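Local coordinates for putative exported protein (Bordetella pertussis, PDB 2DVZ), which probably captures glutamate in the periplasm, as the solute receptor of a tripartite tricarboxylate-type transport system, at residues V23-A28 with S32-A37; L39-M44 with M52-K57; S67-A72 with T78-T83; K176-A181 with F194-S199. All blocks are in the same frame, centred on the assembly; numbering follows the deposited sequence.

How the contacts relate
Contacts 1, 2 and 3 build one lobe around the parallel strands 52-56, 21-25 and 78-82, and contact 4 lies in the other lobe. Strand 21-25 sits between the other two: Val25 N bonds to Glu55 O at 2.7 Å, which ties contact 1 to contact 2, and Ile24 N bonds to Leu79 O at 2.8 Å, which ties it to contact 3. The centres of contacts 1 and 2 are about 8 Å apart, those of contacts 3 and 4 about 20 Å. The bound glutamate bridges the lobes: the first turns of helix 32-48 (contact 1) and helix 178-187 (contact 4) each hold one oxygen of its side-chain carboxylate, and Ser32 OG bonds to Ser199 OG nearby.

Contact 1 of 4, residues V23-A28 with S32-A37; sequences VIVPFA and STDIIA. With GLU (glutamic acid), chain G.
GLU OE1, a side-chain carboxylate oxygen of the bound glutamate, is gripped by Thr33 beside the Phe27 ring through two hydrogen bonds. Thr33 OG1 donates to GLU OE1 over 2.6 Å, and Thr33 N reaches the same GLU OE1 at 3.2 Å with an N-H...O angle of 151°. A water takes a hydrogen bond from Asp34 N and sits among OE1, Ala28 O and that amide. These donors lie in the first turn of helix 32-48, whose dipole would favour a negative group here. Next to Thr33, the Phe27 ring covers the ligand's aliphatic chain: GLU CG stands 3.7 Å above the centre of one ring face. Thr33 suits its place by being two-sided. With CG2 anti to the backbone N, the methyl turns back to Val25 CG1 at 3.7 Å, while OG1 stays with the ligand. Farther along the helix, Val25 CG2 presses on Ala37 CB at 3.4 Å, tight for two carbons; a small alanine lets the helix lie close to the strand. The Asp34 carboxylate pairs with Arg38. Strand, loop and helix start form the first half of a beta-alpha-beta unit, whose turn, as in other periplasmic binding proteins, receives the ligand.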
# COMPACT_ATOMS: atom_id res chain seq x y z
N VAL A 23 7.20 -1.95 15.82
CA VAL A 23 6.78 -1.39 14.56
C VAL A 23 5.41 -1.95 14.24
O VAL A 23 5.25 -3.15 14.03
CB VAL A 23 7.78 -1.68 13.41
CG1 VAL A 23 7.28 -0.99 12.05
CG2 VAL A 23 9.19 -1.16 13.79
N ILE A 24 4.44 -1.07 14.21
CA ILE A 24 3.07 -1.45 13.94
C ILE A 24 2.78 -1.39 12.44
O ILE A 24 2.89 -0.34 11.79
CB ILE A 24 2.06 -0.57 14.75
CG1 ILE A 24 2.25 -0.74 16.27
CG2 ILE A 24 0.61 -0.91 14.37
CD1 ILE A 24 1.42 0.37 17.12
N VAL A 25 2.37 -2.54 11.93
CA VAL A 25 1.87 -2.67 10.57
C VAL A 25 0.33 -2.72 10.61
O VAL A 25 -0.27 -3.67 11.13
CB VAL A 25 2.53 -3.92 9.87
CG1 VAL A 25 1.83 -4.30 8.55
CG2 VAL A 25 3.99 -3.63 9.65
N PRO A 26 -0.33 -1.66 10.09
CA PRO A 26 -1.78 -1.55 10.19
C PRO A 26 -2.56 -2.48 9.23
O PRO A 26 -3.70 -2.22 8.90
CB PRO A 26 -2.01 -0.07 9.89
CG PRO A 26 -0.93 0.22 8.85
CD PRO A 26 0.26 -0.50 9.41
N PHE A 27 -1.95 -3.61 8.84
CA PHE A 27 -2.60 -4.58 7.96
C PHE A 27 -2.20 -5.99 8.37
O PHE A 27 -1.19 -6.19 9.02
CB PHE A 27 -2.23 -4.32 6.50
CG PHE A 27 -2.92 -3.15 5.93
CD1 PHE A 27 -4.28 -3.24 5.55
CD2 PHE A 27 -2.27 -1.92 5.81
CE1 PHE A 27 -4.96 -2.15 5.05
CE2 PHE A 27 -2.95 -0.81 5.29
CZ PHE A 27 -4.30 -0.93 4.91
N ALA A 28 -3.00 -6.95 7.93
CA ALA A 28 -2.75 -8.38 8.18
C ALA A 28 -1.40 -8.83 7.59
O ALA A 28 -0.86 -8.17 6.69
CB ALA A 28 -3.90 -9.20 7.55
N SER A 32 1.52 -6.16 1.22
CA SER A 32 2.73 -5.43 0.86
C SER A 32 3.31 -4.64 2.05
O SER A 32 4.53 -4.55 2.19
CB SER A 32 2.46 -4.49 -0.34
OG SER A 32 1.94 -5.22 -1.45
N THR A 33 2.45 -4.03 2.88
CA THR A 33 2.90 -3.34 4.07
C THR A 33 3.74 -4.25 4.95
O THR A 33 4.87 -3.93 5.26
CB THR A 33 1.70 -2.80 4.92
OG1 THR A 33 0.67 -2.32 4.05
CG2 THR A 33 2.17 -1.71 5.86
N ASP A 34 3.18 -5.39 5.31
CA ASP A 34 3.91 -6.45 6.02
C ASP A 34 5.21 -6.91 5.30
O ASP A 34 6.27 -7.04 5.92
CB ASP A 34 2.99 -7.64 6.21
CG ASP A 34 3.55 -8.67 7.21
OD1 ASP A 34 3.85 -8.28 8.37
OD2 ASP A 34 3.62 -9.87 6.83
N ILE A 35 5.13 -7.14 3.99
CA ILE A 35 6.31 -7.54 3.24
C ILE A 35 7.48 -6.55 3.30
O ILE A 35 8.62 -6.95 3.61
CB ILE A 35 6.01 -7.88 1.74
CG1 ILE A 35 5.17 -9.16 1.67
CG2 ILE A 35 7.37 -8.07 0.96
CD1 ILE A 35 4.39 -9.34 0.39
N ILE A 36 7.19 -5.30 2.97
CA ILE A 36 8.18 -4.25 2.96
C ILE A 36 8.67 -3.87 4.40
O ILE A 36 9.89 -3.69 4.62
CB ILE A 36 7.62 -2.99 2.25
CG1 ILE A 36 7.50 -3.23 0.73
CG2 ILE A 36 8.56 -1.80 2.48
CD1 ILE A 36 6.42 -2.43 -0.00
N ALA A 37 7.71 -3.74 5.34
CA ALA A 37 7.99 -3.52 6.76
C ALA A 37 9.06 -4.49 7.25
O ALA A 37 10.08 -4.08 7.79
CB ALA A 37 6.70 -3.64 7.61
N GLU G . -3.88 -1.38 0.97
CA GLU G . -2.69 -1.10 1.78
C GLU G . -1.94 0.14 1.31
O GLU G . -0.79 0.13 0.86
CB GLU G . -1.80 -2.34 1.89
CG GLU G . -2.62 -3.61 2.17
CD GLU G . -1.88 -4.66 2.95
OE1 GLU G . -0.72 -4.38 3.30
OE2 GLU G . -2.47 -5.76 3.24
OXT GLU G . -2.51 1.24 1.43
O HOH W 1 0.21 -6.22 5.02

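Contact 2 of 4, residues L39-M44 with M52-K57; sequences LVTQRM and MVVENK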
# COMPACT_ATOMS: atom_id res chain seq x y z
N LEU A 39 11.12 -6.53 5.51
CA LEU A 39 12.36 -6.44 4.75
C LEU A 39 13.22 -5.30 5.25
O LEU A 39 14.41 -5.50 5.54
CB LEU A 39 12.09 -6.29 3.23
CG LEU A 39 13.28 -5.99 2.30
CD1 LEU A 39 14.09 -7.22 2.15
CD2 LEU A 39 12.79 -5.48 0.92
N VAL A 40 12.64 -4.10 5.30
CA VAL A 40 13.41 -2.91 5.66
C VAL A 40 13.80 -2.81 7.15
O VAL A 40 14.96 -2.52 7.44
CB VAL A 40 12.78 -1.60 5.15
CG1 VAL A 40 13.69 -0.43 5.50
CG2 VAL A 40 12.50 -1.69 3.60
N THR A 41 12.87 -3.08 8.08
CA THR A 41 13.18 -3.04 9.52
C THR A 41 14.17 -4.14 9.97
O THR A 41 14.99 -3.92 10.85
CB THR A 41 11.88 -3.05 10.43
OG1 THR A 41 11.13 -4.28 10.28
CG2 THR A 41 10.96 -1.86 10.14
N GLN A 42 14.10 -5.31 9.35
CA GLN A 42 15.12 -6.36 9.56
C GLN A 42 16.54 -5.87 9.38
O GLN A 42 17.41 -6.19 10.19
CB GLN A 42 14.91 -7.54 8.61
CG GLN A 42 13.87 -8.53 9.10
CD GLN A 42 14.29 -9.14 10.41
OE1 GLN A 42 13.90 -8.66 11.50
NE2 GLN A 42 15.13 -10.17 10.32
N ARG A 43 16.77 -5.15 8.29
CA ARG A 43 18.07 -4.63 7.95
C ARG A 43 18.40 -3.36 8.75
O ARG A 43 19.54 -3.17 9.13
CB ARG A 43 18.16 -4.42 6.43
CG ARG A 43 19.51 -3.93 5.90
CD ARG A 43 20.64 -4.92 6.18
NE ARG A 43 21.97 -4.36 5.84
CZ ARG A 43 22.65 -3.49 6.57
NH1 ARG A 43 22.15 -3.02 7.71
NH2 ARG A 43 23.82 -3.06 6.14
N MSE A 44 17.41 -2.49 8.98
CA MSE A 44 17.57 -1.34 9.88
C MSE A 44 18.01 -1.82 11.26
O MSE A 44 18.86 -1.21 11.89
CB MSE A 44 16.26 -0.56 10.02
CG MSE A 44 15.98 0.37 8.91
SE MSE A 44 14.29 1.30 9.17
CE MSE A 44 14.71 2.50 10.67
N MSE A 52 13.78 -4.57 15.98
CA MSE A 52 12.59 -3.88 15.57
C MSE A 52 11.54 -4.94 15.35
O MSE A 52 11.66 -5.76 14.46
CB MSE A 52 12.84 -3.11 14.29
CG MSE A 52 13.75 -1.92 14.50
SE MSE A 52 13.88 -0.92 12.86
CE MSE A 52 12.60 0.53 13.17
N VAL A 53 10.51 -4.93 16.19
CA VAL A 53 9.60 -6.05 16.23
C VAL A 53 8.28 -5.65 15.60
O VAL A 53 7.60 -4.75 16.06
CB VAL A 53 9.47 -6.60 17.69
CG1 VAL A 53 8.56 -7.81 17.75
CG2 VAL A 53 10.83 -6.98 18.19
N VAL A 54 7.94 -6.32 14.50
CA VAL A 54 6.72 -6.04 13.75
C VAL A 54 5.50 -6.60 14.47
O VAL A 54 5.49 -7.76 14.94
CB VAL A 54 6.81 -6.59 12.29
CG1 VAL A 54 5.49 -6.50 11.54
CG2 VAL A 54 7.92 -5.88 11.49
N GLU A 55 4.48 -5.76 14.57
CA GLU A 55 3.19 -6.09 15.14
C GLU A 55 2.18 -5.86 14.05
O GLU A 55 2.07 -4.76 13.53
CB GLU A 55 2.86 -5.12 16.29
CG GLU A 55 3.37 -5.57 17.62
CD GLU A 55 3.28 -4.48 18.70
OE1 GLU A 55 2.33 -3.66 18.71
OE2 GLU A 55 4.17 -4.48 19.57
N ASN A 56 1.42 -6.88 13.71
CA ASN A 56 0.39 -6.69 12.72
C ASN A 56 -0.91 -6.36 13.44
O ASN A 56 -1.37 -7.13 14.28
CB ASN A 56 0.25 -7.94 11.83
CG ASN A 56 1.48 -8.15 10.92
OD1 ASN A 56 2.43 -8.88 11.27
ND2 ASN A 56 1.45 -7.54 9.75
N LYS A 57 -1.47 -5.20 13.11
CA LYS A 57 -2.75 -4.75 13.65
C LYS A 57 -3.72 -4.37 12.53
O LYS A 57 -4.01 -3.20 12.30
CB LYS A 57 -2.56 -3.55 14.60
CG LYS A 57 -1.55 -3.74 15.74
CD LYS A 57 -2.11 -4.64 16.83
CE LYS A 57 -0.98 -5.21 17.72
NZ LYS A 57 -0.11 -4.12 18.33
O HOH W 2 12.22 -6.45 11.93
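Met52 and Thr41 meet where helix 32-48 packs on strand 52-56, the strand that follows it, in the second half of a beta-alpha-beta unit that starts with strand 21-25. The helix and strand segments run nearly antiparallel, at 159°, with their axes 8.4 Å apart.

The apolar contact is built on Met52, a selenomethionine in this crystal. Its SE lies 3.7 Å from Met44 CB and 3.8 Å from Thr41 CB, touching both residues, which face the strand from successive turns of the helix. Met44, also a selenomethionine, is bent at its last torsion (chi3 70°), which swings its methyl round to meet the other: Met44 CE and Met52 CE are 3.8 Å apart. Long, pliable methionine side chains suit such an interface, because they can adapt to the shapes of helix and sheet. Val54, two residues on and on the same face of the strand, sets CG2 against Thr41 OG1, crossing it at about a right angle.

The polar contact runs through the hydroxyl of the same threonine. Thr41 OG1 gives its proton to Ala37 O, one turn back, and so can still accept from a water. That water faces three acceptors with two protons, so the three bonds probably cannot all be made at once: Thr41 OG1, Gln42 OE1 and, at 2.7 Å, the backbone oxygen Met52 O.

Contact 3 of 4, residues S67-A72 with T78-T83; sequences SEAARA and TLSIAT. With GLU (glutamic acid), chain G.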
# COMPACT_ATOMS: atom_id res chain seq x y z
N SER A 67 -4.64 4.09 14.58
CA SER A 67 -5.21 4.87 15.68
C SER A 67 -4.42 4.52 16.91
O SER A 67 -4.08 5.41 17.70
CB SER A 67 -6.70 4.55 15.88
OG SER A 67 -7.48 4.96 14.74
N GLU A 68 -4.09 3.25 17.03
CA GLU A 68 -3.20 2.73 18.07
C GLU A 68 -1.78 3.32 18.04
O GLU A 68 -1.23 3.70 19.09
CB GLU A 68 -3.09 1.21 17.98
CG GLU A 68 -2.23 0.67 19.08
CD GLU A 68 -2.35 -0.82 19.26
OE1 GLU A 68 -3.51 -1.34 19.38
OE2 GLU A 68 -1.26 -1.45 19.29
N ALA A 69 -1.19 3.36 16.85
CA ALA A 69 0.12 3.96 16.68
C ALA A 69 0.08 5.45 17.07
O ALA A 69 1.07 5.98 17.61
CB ALA A 69 0.57 3.79 15.24
N ALA A 70 -1.04 6.12 16.80
CA ALA A 70 -1.18 7.55 17.08
C ALA A 70 -1.24 7.87 18.60
O ALA A 70 -0.85 8.97 19.02
CB ALA A 70 -2.40 8.10 16.37
N ARG A 71 -1.70 6.90 19.40
CA ARG A 71 -1.82 7.05 20.85
C ARG A 71 -0.52 6.68 21.60
O ARG A 71 -0.41 6.90 22.81
CB ARG A 71 -2.99 6.20 21.38
CG ARG A 71 -4.42 6.73 21.03
CD ARG A 71 -5.51 5.75 21.59
NE ARG A 71 -6.08 4.86 20.56
CZ ARG A 71 -5.90 3.53 20.47
NH1 ARG A 71 -5.13 2.85 21.33
NH2 ARG A 71 -6.51 2.87 19.49
N ALA A 72 0.46 6.12 20.88
CA ALA A 72 1.71 5.68 21.53
C ALA A 72 2.51 6.85 22.10
O ALA A 72 2.36 7.98 21.65
CB ALA A 72 2.56 4.86 20.56
N THR A 78 7.76 3.05 19.81
CA THR A 78 6.59 2.53 19.13
C THR A 78 6.42 3.31 17.85
O THR A 78 6.08 4.49 17.86
CB THR A 78 5.31 2.60 19.99
OG1 THR A 78 5.54 1.99 21.29
CG2 THR A 78 4.15 1.95 19.27
N LEU A 79 6.67 2.63 16.74
CA LEU A 79 6.61 3.26 15.42
C LEU A 79 5.56 2.56 14.59
O LEU A 79 4.98 1.56 15.02
CB LEU A 79 8.00 3.17 14.74
CG LEU A 79 9.18 3.70 15.56
CD1 LEU A 79 10.41 3.38 14.82
CD2 LEU A 79 9.12 5.17 15.78
N SER A 80 5.31 3.07 13.39
CA SER A 80 4.30 2.48 12.53
C SER A 80 4.65 2.69 11.06
O SER A 80 5.55 3.50 10.74
CB SER A 80 2.87 3.00 12.86
OG SER A 80 2.73 4.38 12.54
N ILE A 81 3.98 1.92 10.19
CA ILE A 81 4.19 1.99 8.75
C ILE A 81 3.12 2.84 8.10
O ILE A 81 1.93 2.50 8.18
CB ILE A 81 4.23 0.57 8.09
CG1 ILE A 81 5.25 -0.32 8.78
CG2 ILE A 81 4.61 0.68 6.58
CD1 ILE A 81 6.70 0.25 8.73
N ALA A 82 3.54 3.95 7.47
CA ALA A 82 2.63 4.82 6.72
C ALA A 82 2.27 4.11 5.44
O ALA A 82 3.13 3.47 4.81
CB ALA A 82 3.25 6.18 6.41
N THR A 83 0.99 4.22 5.07
CA THR A 83 0.47 3.63 3.85
C THR A 83 -0.48 4.66 3.31
O THR A 83 -0.91 5.55 4.06
CB THR A 83 -0.34 2.35 4.13
OG1 THR A 83 -1.50 2.70 4.88
CG2 THR A 83 0.48 1.30 4.88
N GLU G . -3.88 -1.38 0.97
CA GLU G . -2.69 -1.10 1.78
C GLU G . -1.94 0.14 1.31
O GLU G . -0.79 0.13 0.86
CB GLU G . -1.80 -2.34 1.89
CG GLU G . -2.62 -3.61 2.17
CD GLU G . -1.88 -4.66 2.95
OE1 GLU G . -0.72 -4.38 3.30
OE2 GLU G . -2.47 -5.76 3.24
OXT GLU G . -2.51 1.24 1.43
O HOH W 3 3.46 4.79 16.75
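Ala69 and Ser80 touch where helix 63-71, the helix of a beta-alpha-beta crossover from strand 52-56 to strand 78-82, packs on the sheet face opposite helix 32-48. Only small side chains meet here. Ala69 CB abuts Ser80 CB at 3.4 Å, closer than carbons usually pack, and a compact alanine allows the helix backbone to come so near. Ser80 has OG lying between its backbone N and carbonyl carbon (chi1 68°), a compact shape that places OG alongside Ala69 CB at 3.5 Å; the neighbouring Phe106 packs against both residues. Three residues on, Ala72 CB meets Thr78 CG2 at 3.6 Å. The threonine rotamer explains this: CG2 lies anti to the backbone N and reaches the alanine, while OG1 takes the position beside that N. A branched threonine is also at home in a strand. Farther along the chain, Thr83, in the N-cap position of the next helix, brings CB to 3.6 Å from GLU OXT, so the strand leads into the ligand pocket. No direct hydrogen bond joins the two segments; instead a single water donates to Thr78 O and, over 2.8 Å, to Ala69 O.

Contact 4 of 4, residues K176-A181 with F194-S199; sequences KGSGPA and FDNLPS. With GLU (glutamic acid), chain G.
Ser178 lies over the carboxylate of Asp195, its CB 3.0 Å from Asp195 OD1 and its hydroxyl bonded to the same oxygen. The bond from Ser178 OG to Asp195 OD1 is short, 2.7 Å, and comes from above, 48° out of the carboxylate plane. The rotamer sets this up: OG is anti to the carbonyl carbon of Ser178 (chi1 -64°), which points it toward Asp195 on the strand. While donating to the aspartate, OG accepts a hydrogen bond from a water that also donates to Phe194 O.

Both oxygens of Asp195 have further partners. Ser199 OG meets Asp195 OD2 on the syn side at 2.6 Å, and Ser200 OG donates to OD2 as well, while Asn196 N makes a weak bond to OD1. Ser199 OG also bonds to Ser32 OG of helix 32-48. A carboxylate is well suited here, because its two oxygens can collect the hydroxyls of three serines. It is a second-shell group that would help to fix Ser178 beside the ligand.

Ser178 itself serves the ligand through its backbone: Ser178 N donates to GLU OE2 at 2.9 Å with an N-H...O angle of 150°. Gly177, at the N-cap, has no side chain and lets its CA come within 3.4 Å of GLU OE2. Asn196, at the strand end, lines the same pocket.

The contact thus joins the start of helix 178-187 to the turn from strand 192-196 into helix 197-205, with Leu155 of helix 154-166 packed against Ser178 and Asp195, and strand 106-121 paired beside strand 192-196.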
# COMPACT_ATOMS: atom_id res chain seq x y z
N LYS A 176 -9.31 -8.13 5.40
CA LYS A 176 -8.48 -7.53 6.48
C LYS A 176 -7.04 -7.03 6.05
O LYS A 176 -6.25 -6.37 6.85
CB LYS A 176 -8.44 -8.50 7.67
CG LYS A 176 -8.24 -7.83 9.01
CD LYS A 176 -8.44 -8.84 10.13
CE LYS A 176 -8.15 -8.18 11.45
NZ LYS A 176 -9.06 -8.67 12.53
N GLY A 177 -6.77 -7.27 4.78
CA GLY A 177 -5.61 -6.77 4.08
C GLY A 177 -5.53 -7.61 2.81
O GLY A 177 -6.32 -8.52 2.64
N SER A 178 -4.57 -7.30 1.93
CA SER A 178 -4.37 -8.03 0.69
C SER A 178 -3.92 -9.48 0.88
O SER A 178 -4.19 -10.33 0.01
CB SER A 178 -3.39 -7.27 -0.18
OG SER A 178 -3.95 -6.02 -0.52
N GLY A 179 -3.25 -9.78 2.00
CA GLY A 179 -2.93 -11.18 2.36
C GLY A 179 -4.10 -12.13 2.08
O GLY A 179 -4.00 -13.00 1.20
N PRO A 180 -5.18 -12.02 2.87
CA PRO A 180 -6.32 -12.88 2.59
C PRO A 180 -6.98 -12.67 1.22
O PRO A 180 -7.60 -13.62 0.70
CB PRO A 180 -7.29 -12.59 3.75
CG PRO A 180 -6.38 -12.07 4.85
CD PRO A 180 -5.38 -11.25 4.11
N ALA A 181 -6.88 -11.46 0.66
CA ALA A 181 -7.45 -11.20 -0.65
C ALA A 181 -6.71 -11.98 -1.73
O ALA A 181 -7.33 -12.60 -2.59
CB ALA A 181 -7.49 -9.69 -0.95
N PHE A 194 -7.66 -6.02 -6.71
CA PHE A 194 -6.88 -4.79 -6.80
C PHE A 194 -5.87 -4.85 -5.69
O PHE A 194 -6.25 -4.96 -4.52
CB PHE A 194 -7.79 -3.58 -6.68
CG PHE A 194 -8.63 -3.34 -7.90
CD1 PHE A 194 -8.21 -2.43 -8.88
CD2 PHE A 194 -9.83 -4.02 -8.10
CE1 PHE A 194 -8.98 -2.23 -10.03
CE2 PHE A 194 -10.62 -3.83 -9.28
CZ PHE A 194 -10.19 -2.94 -10.22
N ASP A 195 -4.59 -4.83 -6.03
CA ASP A 195 -3.54 -4.95 -5.04
C ASP A 195 -2.38 -3.98 -5.25
O ASP A 195 -2.26 -3.32 -6.31
CB ASP A 195 -3.01 -6.38 -5.00
CG ASP A 195 -2.34 -6.72 -3.67
OD1 ASP A 195 -2.44 -5.90 -2.72
OD2 ASP A 195 -1.73 -7.81 -3.57
N ASN A 196 -1.56 -3.88 -4.20
CA ASN A 196 -0.25 -3.30 -4.29
C ASN A 196 0.57 -4.46 -4.76
O ASN A 196 0.39 -5.59 -4.31
CB ASN A 196 0.26 -2.79 -2.91
CG ASN A 196 -0.88 -2.16 -2.03
OD1 ASN A 196 -1.24 -2.73 -0.99
ND2 ASN A 196 -1.42 -1.03 -2.44
N LEU A 197 1.49 -4.19 -5.68
CA LEU A 197 2.17 -5.25 -6.42
C LEU A 197 2.94 -6.30 -5.58
O LEU A 197 2.78 -7.49 -5.84
CB LEU A 197 2.98 -4.65 -7.61
CG LEU A 197 3.66 -5.57 -8.65
CD1 LEU A 197 2.76 -6.77 -9.16
CD2 LEU A 197 4.21 -4.72 -9.79
N PRO A 198 3.76 -5.89 -4.59
CA PRO A 198 4.54 -6.90 -3.84
C PRO A 198 3.83 -8.17 -3.32
O PRO A 198 4.46 -9.23 -3.34
CB PRO A 198 5.16 -6.09 -2.69
CG PRO A 198 5.28 -4.73 -3.29
CD PRO A 198 4.07 -4.53 -4.12
N SER A 199 2.59 -8.08 -2.83
CA SER A 199 1.88 -9.27 -2.29
C SER A 199 1.32 -10.18 -3.39
O SER A 199 1.17 -11.39 -3.19
CB SER A 199 0.75 -8.90 -1.31
OG SER A 199 0.11 -7.70 -1.69
N GLU G . -3.88 -1.38 0.97
CA GLU G . -2.69 -1.10 1.78
C GLU G . -1.94 0.14 1.31
O GLU G . -0.79 0.13 0.86
CB GLU G . -1.80 -2.34 1.89
CG GLU G . -2.62 -3.61 2.17
CD GLU G . -1.88 -4.66 2.95
OE1 GLU G . -0.72 -4.38 3.30
OE2 GLU G . -2.47 -5.76 3.24
OXT GLU G . -2.51 1.24 1.43
O HOH W 4 -6.47 -6.58 -2.18